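Local coordinates for inactive dihydropteroate synthase 2 (Mycobacterium tuberculosis, PDB 2VP8), which seems to lack dihydropteroate synthase activity and probably has no role in folate metabolism, although it can bind the inhibitor dapsone, at residues R41-A46 and G78-D83; Q118-D123 and G137-N142; D123-Q128 and D143-V148. All coordinates share one frame; numbering follows the deposited sequence.

Overall arrangement
Contacts 1 and 2 are buried pairings of adjacent parallel strands in the barrel sheet, while contact 3 is partly exposed and joins loops that follow the strands of contact 2. The first two adjoin through neighbouring strands 81-85 and 119-123, where Ser121 bonds to Asp83. Both repeat one scheme: an aspartate where the strand pairing begins turns back to accept a backbone N-H of the first strand, with backbone bonds beyond it. In contact 1 an arginine of the contact itself also grips that aspartate, whereas in contact 2 the arginines come from outside. Contact 3, sharing Asp123 with contact 2, relies instead on packing between two tryptophans.

Contact 1: R41-A46 and G78-D83; sequences RALIMA and GADVID
Met45 pairs with Val81 and Ala46 with Ile82 in parallel register, the axes of strands 43-46 and 81-83 running 26° apart. Val81 O accepts from Ala46 N at 2.7 Å, and Ala46 O takes Asp83 N at the same distance. Ile44 O is shared by the N-H groups of Asp80 and Val81 where the pairing begins. There the Asp80 carboxylate turns back to strand 43-46, and its OD2 has two donors: Arg41 NH1 on the syn lone pair at 2.8 Å, closing a salt bridge, and Ile44 N on the anti lone pair, also at 2.8 Å. The extended Arg41 chain meets Asp80 tip to tip. Arg41 NH2 binds Gly78 O at 2.8 Å, while NH1 also reaches Ala42 O, so three acceptors fix the guanidinium; Ile44 CD1 lies over one face, toward its rim. Gly78 ends the preceding helix in a Schellman motif. Farther along, Met45 passes Val81 and Asp83 with CG anti to the backbone N (chi1 175°). This brings CG to 3.5 Å from Asp83 CB, and a bend at chi3 returns CE to 3.8 Å from Val81 CG1. Ala46 CB meets Ala79 CB on the face covered by helix 65-76. Strand, helix and parallel strand form a right-handed beta-alpha-beta crossover, the building unit of the TIM barrel; Met45, Val81 and Asp83 face the barrel interior, where Asp83 binds Ser121, Asn142 and Arg287.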
loop_
_atom_site.group_PDB
_atom_site.type_symbol
_atom_site.label_atom_id
_atom_site.label_comp_id
_atom_site.label_asym_id
_atom_site.label_seq_id
_atom_site.Cartn_x
_atom_site.Cartn_y
_atom_site.Cartn_z
ATOM N N ARG B 41 6.679 9.831 10.588
ATOM C CA ARG B 41 5.636 9.066 9.899
ATOM C C ARG B 41 4.257 9.638 10.209
ATOM O O ARG B 41 4.106 10.468 11.116
ATOM C CB ARG B 41 5.668 7.585 10.298
ATOM C CG ARG B 41 5.448 7.327 11.776
ATOM C CD ARG B 41 5.009 5.896 12.054
ATOM N NE ARG B 41 5.088 5.555 13.478
ATOM C CZ ARG B 41 4.190 5.922 14.391
ATOM N NH1 ARG B 41 3.126 6.650 14.042
ATOM N NH2 ARG B 41 4.356 5.566 15.660
ATOM N N ALA B 42 3.262 9.191 9.443
ATOM C CA ALA B 42 1.864 9.444 9.734
ATOM C C ALA B 42 1.502 8.832 11.094
ATOM O O ALA B 42 2.145 7.879 11.555
ATOM C CB ALA B 42 0.998 8.874 8.640
ATOM N N LEU B 43 0.477 9.382 11.731
ATOM C CA LEU B 43 0.149 9.006 13.092
ATOM C C LEU B 43 -0.892 7.926 13.161
ATOM O O LEU B 43 -1.670 7.746 12.226
ATOM C CB LEU B 43 -0.349 10.215 13.878
ATOM C CG LEU B 43 0.468 11.493 13.733
ATOM C CD1 LEU B 43 -0.251 12.626 14.459
ATOM C CD2 LEU B 43 1.888 11.263 14.238
ATOM N N ILE B 44 -0.904 7.225 14.293
ATOM C CA ILE B 44 -1.829 6.126 14.551
ATOM C C ILE B 44 -2.756 6.450 15.724
ATOM O O ILE B 44 -2.293 6.773 16.825
ATOM C CB ILE B 44 -1.069 4.839 14.898
ATOM C CG1 ILE B 44 -0.060 4.487 13.796
ATOM C CG2 ILE B 44 -2.058 3.686 15.156
ATOM C CD1 ILE B 44 1.010 3.505 14.238
ATOM N N MET B 45 -4.060 6.363 15.474
ATOM C CA MET B 45 -5.081 6.452 16.511
ATOM C C MET B 45 -5.559 5.032 16.835
ATOM O O MET B 45 -6.114 4.343 15.984
ATOM C CB MET B 45 -6.235 7.332 16.038
ATOM C CG MET B 45 -7.402 7.407 16.984
ATOM S SD MET B 45 -8.827 8.270 16.272
ATOM C CE MET B 45 -8.523 9.929 16.868
ATOM N N ALA B 46 -5.311 4.595 18.065
ATOM C CA ALA B 46 -5.642 3.246 18.495
ATOM C C ALA B 46 -7.018 3.209 19.150
ATOM O O ALA B 46 -7.259 3.905 20.134
ATOM C CB ALA B 46 -4.599 2.764 19.454
ATOM N N GLY B 78 3.396 2.062 19.508
ATOM C CA GLY B 78 3.581 3.399 18.950
ATOM C C GLY B 78 2.329 4.145 18.540
ATOM O O GLY B 78 2.371 4.961 17.610
ATOM N N ALA B 79 1.216 3.875 19.220
ATOM C CA ALA B 79 -0.013 4.640 18.992
ATOM C C ALA B 79 0.217 6.093 19.386
ATOM O O ALA B 79 0.794 6.384 20.444
ATOM C CB ALA B 79 -1.167 4.062 19.778
ATOM N N ASP B 80 -0.223 7.005 18.530
ATOM C CA ASP B 80 -0.027 8.422 18.785
ATOM C C ASP B 80 -1.229 8.980 19.516
ATOM O O ASP B 80 -1.109 9.926 20.294
ATOM C CB ASP B 80 0.206 9.150 17.477
ATOM C CG ASP B 80 1.467 8.699 16.797
ATOM O OD1 ASP B 80 2.566 9.010 17.325
ATOM O OD2 ASP B 80 1.360 8.021 15.752
ATOM N N VAL B 81 -2.384 8.372 19.252
ATOM C CA VAL B 81 -3.621 8.706 19.922
ATOM C C VAL B 81 -4.249 7.414 20.426
ATOM O O VAL B 81 -4.218 6.404 19.736
ATOM C CB VAL B 81 -4.596 9.421 18.967
ATOM C CG1 VAL B 81 -5.907 9.739 19.665
ATOM C CG2 VAL B 81 -3.975 10.706 18.419
ATOM N N ILE B 82 -4.781 7.446 21.643
ATOM C CA ILE B 82 -5.638 6.385 22.130
ATOM C C ILE B 82 -7.054 6.922 22.063
ATOM O O ILE B 82 -7.391 7.914 22.710
ATOM C CB ILE B 82 -5.292 5.953 23.588
ATOM C CG1 ILE B 82 -3.805 5.602 23.728
ATOM C CG2 ILE B 82 -6.166 4.776 24.038
ATOM C CD1 ILE B 82 -3.362 4.422 22.897
ATOM N N ASP B 83 -7.878 6.268 21.261
ATOM C CA ASP B 83 -9.250 6.687 21.047
ATOM C C ASP B 83 -10.169 5.825 21.908
ATOM O O ASP B 83 -10.426 4.667 21.582
ATOM C CB ASP B 83 -9.592 6.574 19.559
ATOM C CG ASP B 83 -10.961 7.092 19.233
ATOM O OD1 ASP B 83 -11.238 8.290 19.468
ATOM O OD2 ASP B 83 -11.764 6.292 18.719
#

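Contact 2: Q118-D123 and G137-N142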
loop_
_atom_site.group_PDB
_atom_site.type_symbol
_atom_site.label_atom_id
_atom_site.label_comp_id
_atom_site.label_asym_id
_atom_site.label_seq_id
_atom_site.Cartn_x
_atom_site.Cartn_y
_atom_site.Cartn_z
ATOM N N GLN B 118 0.358 11.154 26.782
ATOM C CA GLN B 118 -0.334 10.445 25.713
ATOM C C GLN B 118 -1.478 11.288 25.211
ATOM O O GLN B 118 -2.225 11.853 25.996
ATOM C CB GLN B 118 -0.860 9.089 26.197
ATOM C CG GLN B 118 -1.591 8.284 25.133
ATOM C CD GLN B 118 -0.702 7.943 23.960
ATOM O OE1 GLN B 118 0.356 7.348 24.134
ATOM N NE2 GLN B 118 -1.125 8.319 22.758
ATOM N N LEU B 119 -1.623 11.380 23.901
ATOM C CA LEU B 119 -2.744 12.117 23.369
ATOM C C LEU B 119 -3.970 11.214 23.418
ATOM O O LEU B 119 -3.971 10.124 22.853
ATOM C CB LEU B 119 -2.408 12.658 21.976
ATOM C CG LEU B 119 -3.414 13.137 20.937
ATOM C CD1 LEU B 119 -4.536 13.963 21.497
ATOM C CD2 LEU B 119 -2.662 13.906 19.883
ATOM N N ILE B 120 -4.989 11.660 24.142
ATOM C CA ILE B 120 -6.203 10.880 24.334
ATOM C C ILE B 120 -7.351 11.509 23.564
ATOM O O ILE B 120 -7.576 12.719 23.645
ATOM C CB ILE B 120 -6.599 10.792 25.835
ATOM C CG1 ILE B 120 -5.499 10.113 26.653
ATOM C CG2 ILE B 120 -7.921 10.039 26.006
ATOM C CD1 ILE B 120 -5.578 10.400 28.141
ATOM N N SER B 121 -8.078 10.687 22.814
ATOM C CA SER B 121 -9.315 11.147 22.189
ATOM C C SER B 121 -10.509 10.340 22.670
ATOM O O SER B 121 -10.378 9.167 23.051
ATOM C CB SER B 121 -9.222 11.113 20.664
ATOM O OG SER B 121 -9.146 9.792 20.177
ATOM N N VAL B 122 -11.670 10.975 22.668
ATOM C CA VAL B 122 -12.889 10.309 23.091
ATOM C C VAL B 122 -13.812 10.085 21.892
ATOM O O VAL B 122 -14.123 11.020 21.148
ATOM C CB VAL B 122 -13.586 11.062 24.276
ATOM C CG1 VAL B 122 -13.813 12.532 23.952
ATOM C CG2 VAL B 122 -14.886 10.376 24.683
ATOM N N ASP B 123 -14.206 8.826 21.700
ATOM C CA ASP B 123 -15.181 8.445 20.677
ATOM C C ASP B 123 -16.630 8.646 21.166
ATOM O O ASP B 123 -17.264 7.719 21.684
ATOM C CB ASP B 123 -14.949 6.992 20.229
ATOM C CG ASP B 123 -15.867 6.571 19.077
ATOM O OD1 ASP B 123 -16.741 7.362 18.668
ATOM O OD2 ASP B 123 -15.714 5.438 18.576
ATOM N N GLY B 137 -9.425 14.336 31.080
ATOM C CA GLY B 137 -8.092 14.443 30.494
ATOM C C GLY B 137 -8.001 14.284 28.981
ATOM O O GLY B 137 -6.904 14.330 28.422
ATOM N N ALA B 138 -9.137 14.094 28.308
ATOM C CA ALA B 138 -9.140 13.926 26.851
ATOM C C ALA B 138 -8.703 15.210 26.155
ATOM O O ALA B 138 -9.035 16.316 26.588
ATOM C CB ALA B 138 -10.503 13.479 26.352
ATOM N N ASP B 139 -7.950 15.052 25.076
ATOM C CA ASP B 139 -7.359 16.180 24.373
ATOM C C ASP B 139 -8.092 16.454 23.070
ATOM O O ASP B 139 -8.019 17.557 22.521
ATOM C CB ASP B 139 -5.885 15.894 24.085
ATOM C CG ASP B 139 -5.158 15.335 25.290
ATOM O OD1 ASP B 139 -5.006 16.068 26.289
ATOM O OD2 ASP B 139 -4.746 14.157 25.251
ATOM N N LEU B 140 -8.804 15.444 22.587
ATOM C CA LEU B 140 -9.384 15.469 21.259
ATOM C C LEU B 140 -10.756 14.826 21.304
ATOM O O LEU B 140 -10.919 13.745 21.863
ATOM C CB LEU B 140 -8.459 14.708 20.292
ATOM C CG LEU B 140 -8.820 14.415 18.831
ATOM C CD1 LEU B 140 -9.053 15.703 18.020
ATOM C CD2 LEU B 140 -7.730 13.595 18.201
ATOM N N ILE B 141 -11.749 15.490 20.727
ATOM C CA ILE B 141 -13.055 14.865 20.580
ATOM C C ILE B 141 -13.157 14.232 19.199
ATOM O O ILE B 141 -12.968 14.895 18.174
ATOM C CB ILE B 141 -14.207 15.847 20.804
ATOM C CG1 ILE B 141 -14.013 16.614 22.120
ATOM C CG2 ILE B 141 -15.544 15.096 20.786
ATOM C CD1 ILE B 141 -14.785 17.891 22.205
ATOM N N ASN B 142 -13.428 12.933 19.189
ATOM C CA ASN B 142 -13.632 12.207 17.957
ATOM C C ASN B 142 -15.117 11.957 17.744
ATOM O O ASN B 142 -15.629 10.876 18.056
ATOM C CB ASN B 142 -12.851 10.897 17.975
ATOM C CG ASN B 142 -12.813 10.224 16.625
ATOM O OD1 ASN B 142 -13.202 10.810 15.616
ATOM N ND2 ASN B 142 -12.337 8.982 16.596
#
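Asp139 OD2 accepts Ile120 N on its anti lone pair in an almost straight bond of 2.7 Å, N-H...O 177°. The return bond runs from Asp139 N to Ile120 O at 2.8 Å, so the two residues clasp each other through side chain and backbone. Asp139 CG stands beside its own backbone N, anti to the carbonyl carbon (chi1 -46°), which turns the carboxylate back along the neighbouring strand. Arg112 and Arg35 also form salt bridges with it, one to each oxygen, and would help to balance its charge. Leu140 N adds a weak bond to Ile120 O; beyond it Leu140 O takes Val122 N at 3.0 Å and Val122 O takes Asn142 N at 2.8 Å. Around this polar seam, Leu119 CD1 lies against Asp139 CB at 3.5 Å, and Leu140 CB faces Ser121 CB at 3.7 Å. On the other face Val122 CG1 packs on Ala138 CB at 4.2 Å. Ser121, Leu140 and Asn142 point into the barrel, touching Met45 of strand 43-49, whereas Ile120 and Val122 meet helix 98-114. Helix 127-136 links the two strands as a beta-alpha-beta unit, flanked in the sheet by strands 81-85 and 162-166.

Contact 3: D123-Q128 and D143-V148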
loop_
_atom_site.group_PDB
_atom_site.type_symbol
_atom_site.label_atom_id
_atom_site.label_comp_id
_atom_site.label_asym_id
_atom_site.label_seq_id
_atom_site.Cartn_x
_atom_site.Cartn_y
_atom_site.Cartn_z
ATOM N N ASP B 123 -14.206 8.826 21.700
ATOM C CA ASP B 123 -15.181 8.445 20.677
ATOM C C ASP B 123 -16.630 8.646 21.166
ATOM O O ASP B 123 -17.264 7.719 21.684
ATOM C CB ASP B 123 -14.949 6.992 20.229
ATOM C CG ASP B 123 -15.867 6.571 19.077
ATOM O OD1 ASP B 123 -16.741 7.362 18.668
ATOM O OD2 ASP B 123 -15.714 5.438 18.576
ATOM N N THR B 124 -17.144 9.862 20.994
ATOM C CA THR B 124 -18.510 10.191 21.400
ATOM C C THR B 124 -19.160 11.197 20.459
ATOM O O THR B 124 -18.485 12.044 19.876
ATOM C CB THR B 124 -18.579 10.721 22.854
ATOM O OG1 THR B 124 -19.946 10.973 23.207
ATOM C CG2 THR B 124 -17.774 12.006 23.017
ATOM N N TRP B 125 -20.476 11.098 20.320
ATOM C CA TRP B 125 -21.238 12.047 19.520
ATOM C C TRP B 125 -22.036 13.008 20.400
ATOM O O TRP B 125 -22.571 14.003 19.911
ATOM C CB TRP B 125 -22.163 11.307 18.556
ATOM C CG TRP B 125 -23.145 10.394 19.230
ATOM C CD1 TRP B 125 -22.928 9.104 19.625
ATOM C CD2 TRP B 125 -24.504 10.698 19.580
ATOM N NE1 TRP B 125 -24.064 8.588 20.202
ATOM C CE2 TRP B 125 -25.047 9.543 20.187
ATOM C CE3 TRP B 125 -25.316 11.833 19.441
ATOM C CZ2 TRP B 125 -26.366 9.489 20.654
ATOM C CZ3 TRP B 125 -26.630 11.780 19.908
ATOM C CH2 TRP B 125 -27.139 10.614 20.508
ATOM N N ARG B 126 -22.088 12.706 21.698
ATOM C CA ARG B 126 -22.854 13.487 22.678
ATOM C C ARG B 126 -21.989 14.518 23.401
ATOM O O ARG B 126 -20.955 14.179 23.977
ATOM C CB ARG B 126 -23.515 12.562 23.703
ATOM C CG ARG B 126 -24.643 11.701 23.161
ATOM C CD ARG B 126 -25.283 10.897 24.276
ATOM N NE ARG B 126 -26.741 10.858 24.150
ATOM C CZ ARG B 126 -27.458 9.756 23.940
ATOM N NH1 ARG B 126 -26.856 8.574 23.836
ATOM N NH2 ARG B 126 -28.781 9.836 23.841
ATOM N N ALA B 127 -22.429 15.773 23.372
ATOM C CA ALA B 127 -21.695 16.894 23.971
ATOM C C ALA B 127 -21.485 16.764 25.486
ATOM O O ALA B 127 -20.420 17.112 25.999
ATOM C CB ALA B 127 -22.393 18.208 23.643
ATOM N N GLN B 128 -22.506 16.275 26.188
ATOM C CA GLN B 128 -22.422 16.034 27.628
ATOM C C GLN B 128 -21.314 15.023 27.938
ATOM O O GLN B 128 -20.557 15.189 28.897
ATOM C CB GLN B 128 -23.768 15.541 28.183
ATOM C CG GLN B 128 -24.926 16.538 28.070
ATOM C CD GLN B 128 -26.156 16.116 28.873
ATOM O OE1 GLN B 128 -26.177 15.049 29.488
ATOM N NE2 GLN B 128 -27.187 16.961 28.870
ATOM N N ASP B 143 -15.801 12.981 17.226
ATOM C CA ASP B 143 -17.215 12.885 16.890
ATOM C C ASP B 143 -17.391 11.936 15.714
ATOM O O ASP B 143 -17.299 12.331 14.552
ATOM C CB ASP B 143 -17.808 14.265 16.583
ATOM C CG ASP B 143 -19.325 14.230 16.397
ATOM O OD1 ASP B 143 -19.884 13.126 16.200
ATOM O OD2 ASP B 143 -19.958 15.316 16.441
ATOM N N THR B 144 -17.648 10.676 16.048
ATOM C CA THR B 144 -17.723 9.595 15.073
ATOM C C THR B 144 -18.983 9.648 14.179
ATOM O O THR B 144 -19.086 8.903 13.199
ATOM C CB THR B 144 -17.587 8.220 15.780
ATOM O OG1 THR B 144 -17.329 7.199 14.813
ATOM C CG2 THR B 144 -18.846 7.867 16.579
ATOM N N TRP B 145 -19.927 10.528 14.520
ATOM C CA TRP B 145 -21.175 10.672 13.764
ATOM C C TRP B 145 -21.144 11.836 12.766
ATOM O O TRP B 145 -21.629 11.703 11.640
ATOM C CB TRP B 145 -22.370 10.802 14.709
ATOM C CG TRP B 145 -22.852 9.487 15.275
ATOM C CD1 TRP B 145 -22.250 8.741 16.254
ATOM C CD2 TRP B 145 -24.044 8.774 14.905
ATOM N NE1 TRP B 145 -22.990 7.610 16.512
ATOM C CE2 TRP B 145 -24.095 7.604 15.700
ATOM C CE3 TRP B 145 -25.073 9.007 13.977
ATOM C CZ2 TRP B 145 -25.138 6.668 15.598
ATOM C CZ3 TRP B 145 -26.110 8.075 13.875
ATOM C CH2 TRP B 145 -26.132 6.921 14.682
ATOM N N GLY B 146 -20.585 12.971 13.181
ATOM C CA GLY B 146 -20.362 14.091 12.266
ATOM C C GLY B 146 -20.726 15.464 12.800
ATOM O O GLY B 146 -20.136 16.470 12.401
ATOM N N GLY B 147 -21.699 15.512 13.700
ATOM C CA GLY B 147 -22.164 16.778 14.245
ATOM C C GLY B 147 -23.645 16.759 14.554
ATOM O O GLY B 147 -24.322 17.779 14.429
ATOM N N VAL B 148 -24.145 15.593 14.959
ATOM C CA VAL B 148 -25.535 15.435 15.374
ATOM C C VAL B 148 -25.844 16.358 16.556
ATOM O O VAL B 148 -26.973 16.832 16.708
ATOM C CB VAL B 148 -25.859 13.962 15.734
ATOM C CG1 VAL B 148 -27.350 13.785 16.055
ATOM C CG2 VAL B 148 -25.450 13.033 14.597
#
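Trp125 lays its five-membered ring obliquely against that of Trp145, their centroids 4.3 Å apart and the planes turned by 51°. The two side chains run alongside each other in the same direction. Trp125 CB touches Trp145 CD1 at 3.4 Å, and farther out Trp125 CD1 meets Trp145 NE1 at 3.5 Å. Trp125 CG sits between its backbone N and carbonyl carbon (chi1 59°), which sets the indole beside Trp145. The face of the Trp125 ring turned from Trp145 carries Arg126 CG over its centre; Val148 CB approaches Trp125 CE3 obliquely at 4.3 Å. At the backbone, Thr124 O receives a CA-H...O contact from Asp143 CA at 3.4 Å. Thr124 OG1 accepts Arg126 N at 3.1 Å in an ST turn, just ahead of helix 127-136. Asp143 OD1 takes Trp145 N and Gly146 N, both at 3.1 Å and from the same face of its carboxylate plane, in an Asx turn and an Asx motif, which probably help to set the course of the chain at Trp145. The methyl of Thr144 lies by OD1 of Asp123, whose OD2 is in a salt bridge with Arg287; the Thr144 side chain is also close to His220, a position probably characteristic of family members without synthase activity. These loops leave the C-terminal ends of strands 119-123 and 140-142; one enters helix 127-136, the other leads to helix 152-159, whose Met152 packs on Asp143.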